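Local atomic coordinates of RNA-binding protein RMD9, mitochondrial (Saccharomyces cerevisiae S288C, PDB entry 7A9X), a protein that binds a dodecameric RNA motif in the 3'-UTRs of yeast mitochondrial mRNAs and takes part in their processing or stability. Residues 115-118 with 119-122. Numbering follows the deposited sequence.
Sequences LHNG and LRST. With nucleotides of chain B.
Arg120 lays its guanidinium flat on the ring of His116 one helical turn earlier, the two centres 3.9 Å apart and the planes tilted by 26°; N7 of A6 of chain B sits over the opposite face, offset toward the rim. A flat, delocalised cation suits this place, because one face can stack on the histidine while the N-H groups remain available at the edge. There Arg120 NH1 bonds OP2 of U5 of chain B at 3.0 Å and, less straight at 145°, OP2 of A6 of chain B at 3.2 Å, bridging successive phosphates. Arg120 NH2 turns to Asn117 OD1, 3.0 Å away and nearly in the guanidinium plane, which should restrain rotation of the group.

Behind this first shell, His116 has CG anti to its own N (chi1 -173°), which brings the ring alongside the arginine; it is hydrogen-bonded through NE2 to Glu180 and through ND1 to His173. Asn117 suits its place because its amide has two ends: Ser58 holds ND2 while OD1 accepts from Arg120. Away from the RNA, Thr122 OG1 donates a 2.7 Å hydrogen bond to Gly118 O from above the carbonyl plane, with Thr122 N on the opposite face, satisfying a buried hydroxyl within the helix. Leu115 and Leu119 pack against helix 151-161. The whole is an i to i+4 histidine-arginine stack on helix 105-128, part of the RNA-binding surface just before the first pentatricopeptide repeat, which supplies His173 and Glu180.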
ATOM      1  N   LEU A 115      18.586  -6.016  -2.958  1.00 62.63           N
ATOM      2  CA  LEU A 115      17.499  -5.359  -3.675  1.00 60.31           C
ATOM      3  C   LEU A 115      16.148  -5.686  -3.054  1.00 63.85           C
ATOM      4  O   LEU A 115      15.241  -4.845  -3.059  1.00 62.98           O
ATOM      5  CB  LEU A 115      17.525  -5.765  -5.150  1.00 69.58           C
ATOM      6  CG  LEU A 115      18.789  -5.426  -5.945  1.00 69.96           C
ATOM      7  CD1 LEU A 115      18.734  -6.044  -7.334  1.00 76.49           C
ATOM      8  CD2 LEU A 115      18.983  -3.920  -6.039  1.00 64.00           C
ATOM      9  N   HIS A 116      15.994  -6.898  -2.514  1.00 63.55           N
ATOM     10  CA  HIS A 116      14.766  -7.234  -1.804  1.00 62.97           C
ATOM     11  C   HIS A 116      14.591  -6.350  -0.577  1.00 67.10           C
ATOM     12  O   HIS A 116      13.508  -5.799  -0.351  1.00 56.06           O
ATOM     13  CB  HIS A 116      14.768  -8.713  -1.409  1.00 58.24           C
ATOM     14  CG  HIS A 116      13.471  -9.186  -0.830  1.00 62.08           C
ATOM     15  ND1 HIS A 116      13.333 -10.413  -0.216  1.00 57.29           N
ATOM     16  CD2 HIS A 116      12.251  -8.598  -0.775  1.00 60.42           C
ATOM     17  CE1 HIS A 116      12.085 -10.559   0.194  1.00 58.94           C
ATOM     18  NE2 HIS A 116      11.409  -9.473  -0.133  1.00 57.37           N
ATOM     19  N   ASN A 117      15.648  -6.192   0.223  1.00 56.93           N
ATOM     20  CA  ASN A 117      15.559  -5.316   1.386  1.00 61.57           C
ATOM     21  C   ASN A 117      15.349  -3.864   0.980  1.00 66.63           C
ATOM     22  O   ASN A 117      14.773  -3.087   1.749  1.00 69.35           O
ATOM     23  CB  ASN A 117      16.809  -5.460   2.252  1.00 59.45           C
ATOM     24  CG  ASN A 117      16.781  -6.711   3.105  1.00 61.76           C
ATOM     25  OD1 ASN A 117      15.858  -7.521   3.006  1.00 57.15           O
ATOM     26  ND2 ASN A 117      17.793  -6.877   3.947  1.00 58.36           N
ATOM     27  N   GLY A 118      15.803  -3.479  -0.215  1.00 65.47           N
ATOM     28  CA  GLY A 118      15.506  -2.145  -0.710  1.00 63.53           C
ATOM     29  C   GLY A 118      14.023  -1.939  -0.948  1.00 62.61           C
ATOM     30  O   GLY A 118      13.464  -0.898  -0.588  1.00 61.90           O
ATOM     31  N   LEU A 119      13.365  -2.927  -1.560  1.00 57.05           N
ATOM     32  CA  LEU A 119      11.914  -2.875  -1.705  1.00 60.02           C
ATOM     33  C   LEU A 119      11.237  -2.768  -0.347  1.00 61.21           C
ATOM     34  O   LEU A 119      10.328  -1.951  -0.158  1.00 61.02           O
ATOM     35  CB  LEU A 119      11.414  -4.115  -2.447  1.00 62.20           C
ATOM     36  CG  LEU A 119      11.899  -4.305  -3.884  1.00 68.40           C
ATOM     37  CD1 LEU A 119      11.564  -5.701  -4.384  1.00 57.89           C
ATOM     38  CD2 LEU A 119      11.286  -3.253  -4.788  1.00 64.82           C
ATOM     39  N   ARG A 120      11.677  -3.585   0.613  1.00 61.94           N
ATOM     40  CA  ARG A 120      11.112  -3.535   1.958  1.00 62.65           C
ATOM     41  C   ARG A 120      11.295  -2.158   2.583  1.00 61.14           C
ATOM     42  O   ARG A 120      10.361  -1.610   3.180  1.00 58.88           O
ATOM     43  CB  ARG A 120      11.758  -4.614   2.828  1.00 65.33           C
ATOM     44  CG  ARG A 120      11.416  -6.031   2.400  1.00 66.57           C
ATOM     45  CD  ARG A 120      12.366  -7.045   3.013  1.00 68.00           C
ATOM     46  NE  ARG A 120      11.725  -8.345   3.192  1.00 62.53           N
ATOM     47  CZ  ARG A 120      12.363  -9.450   3.562  1.00 59.58           C
ATOM     48  NH1 ARG A 120      11.694 -10.586   3.708  1.00 62.55           N
ATOM     49  NH2 ARG A 120      13.671  -9.421   3.780  1.00 60.28           N
ATOM     50  N   SER A 121      12.487  -1.575   2.440  1.00 63.86           N
ATOM     51  CA  SER A 121      12.748  -0.265   3.028  1.00 59.82           C
ATOM     52  C   SER A 121      11.972   0.834   2.311  1.00 59.59           C
ATOM     53  O   SER A 121      11.467   1.762   2.954  1.00 61.22           O
ATOM     54  CB  SER A 121      14.246   0.032   3.003  1.00 61.58           C
ATOM     55  OG  SER A 121      14.505   1.344   3.474  1.00 78.34           O
ATOM     56  N   THR A 122      11.865   0.751   0.982  1.00 57.58           N
ATOM     57  CA  THR A 122      11.105   1.760   0.249  1.00 63.04           C
ATOM     58  C   THR A 122       9.646   1.778   0.692  1.00 63.56           C
ATOM     59  O   THR A 122       9.075   2.850   0.929  1.00 63.84           O
ATOM     60  CB  THR A 122      11.205   1.517  -1.258  1.00 62.38           C
ATOM     61  OG1 THR A 122      12.584   1.459  -1.647  1.00 59.62           O
ATOM     62  CG2 THR A 122      10.528   2.644  -2.020  1.00 61.14           C
TER
ATOM     63  P     A B   6       7.471 -10.465   5.396  1.00 65.71           P
ATOM     64  OP1   A B   6       6.093 -10.657   4.877  1.00 78.90           O
ATOM     65  OP2   A B   6       8.630 -10.727   4.505  1.00 71.91           O
ATOM     66  O5'   A B   6       7.632  -8.974   5.930  1.00 61.34           O
ATOM     67  C5'   A B   6       6.683  -8.387   6.817  1.00 60.47           C
ATOM     68  C4'   A B   6       6.709  -6.879   6.726  1.00 64.98           C
ATOM     69  O4'   A B   6       7.959  -6.393   7.292  1.00 67.07           O
ATOM     70  C3'   A B   6       6.646  -6.330   5.304  1.00 62.38           C
ATOM     71  O3'   A B   6       5.963  -5.079   5.295  1.00 61.51           O
ATOM     72  C2'   A B   6       8.117  -6.115   4.963  1.00 64.22           C
ATOM     73  O2'   A B   6       8.368  -5.169   3.947  1.00 61.48           O
ATOM     74  C1'   A B   6       8.684  -5.674   6.308  1.00 63.46           C
ATOM     75  N9    A B   6      10.101  -6.000   6.447  1.00 69.74           N
ATOM     76  C8    A B   6      10.651  -7.253   6.547  1.00 68.74           C
ATOM     77  N7    A B   6      11.955  -7.245   6.641  1.00 67.78           N
ATOM     78  C5    A B   6      12.282  -5.899   6.589  1.00 66.70           C
ATOM     79  C6    A B   6      13.514  -5.232   6.639  1.00 62.67           C
ATOM     80  N6    A B   6      14.683  -5.864   6.756  1.00 63.41           N
ATOM     81  N1    A B   6      13.499  -3.884   6.561  1.00 66.33           N
ATOM     82  C2    A B   6      12.322  -3.257   6.444  1.00 65.44           C
ATOM     83  N3    A B   6      11.098  -3.775   6.385  1.00 66.94           N
ATOM     84  C4    A B   6      11.151  -5.116   6.467  1.00 68.53           C
ATOM     85  P     U B   5      11.434 -14.250   4.798  1.00 65.68           P
ATOM     86  OP1   U B   5      10.348 -14.776   3.935  1.00 74.35           O
ATOM     87  OP2   U B   5      12.542 -13.469   4.195  1.00 66.15           O
ATOM     88  O5'   U B   5      10.740 -13.353   5.912  1.00 64.44           O
ATOM     89  C5'   U B   5       9.697 -13.875   6.719  1.00 69.03           C
ATOM     90  C4'   U B   5       9.284 -12.884   7.774  1.00 65.99           C
ATOM     91  O4'   U B   5      10.380 -12.679   8.705  1.00 63.48           O
ATOM     92  C3'   U B   5       8.973 -11.487   7.266  1.00 62.32           C
ATOM     93  O3'   U B   5       7.679 -11.365   6.709  1.00 70.39           O
ATOM     94  C2'   U B   5       9.204 -10.626   8.497  1.00 61.73           C
ATOM     95  O2'   U B   5       8.106 -10.716   9.390  1.00 68.07           O
ATOM     96  C1'   U B   5      10.405 -11.331   9.130  1.00 67.14           C
ATOM     97  N1    U B   5      11.678 -10.713   8.697  1.00 71.56           N
ATOM     98  C2    U B   5      12.061  -9.571   9.372  1.00 66.98           C
ATOM     99  O2    U B   5      11.408  -9.099  10.288  1.00 67.81           O
ATOM    100  N3    U B   5      13.237  -9.011   8.942  1.00 64.60           N
ATOM    101  C4    U B   5      14.047  -9.466   7.922  1.00 68.71           C
ATOM    102  O4    U B   5      15.077  -8.848   7.653  1.00 74.13           O
ATOM    103  C5    U B   5      13.580 -10.650   7.266  1.00 69.72           C
ATOM    104  C6    U B   5      12.436 -11.219   7.664  1.00 63.79           C
TER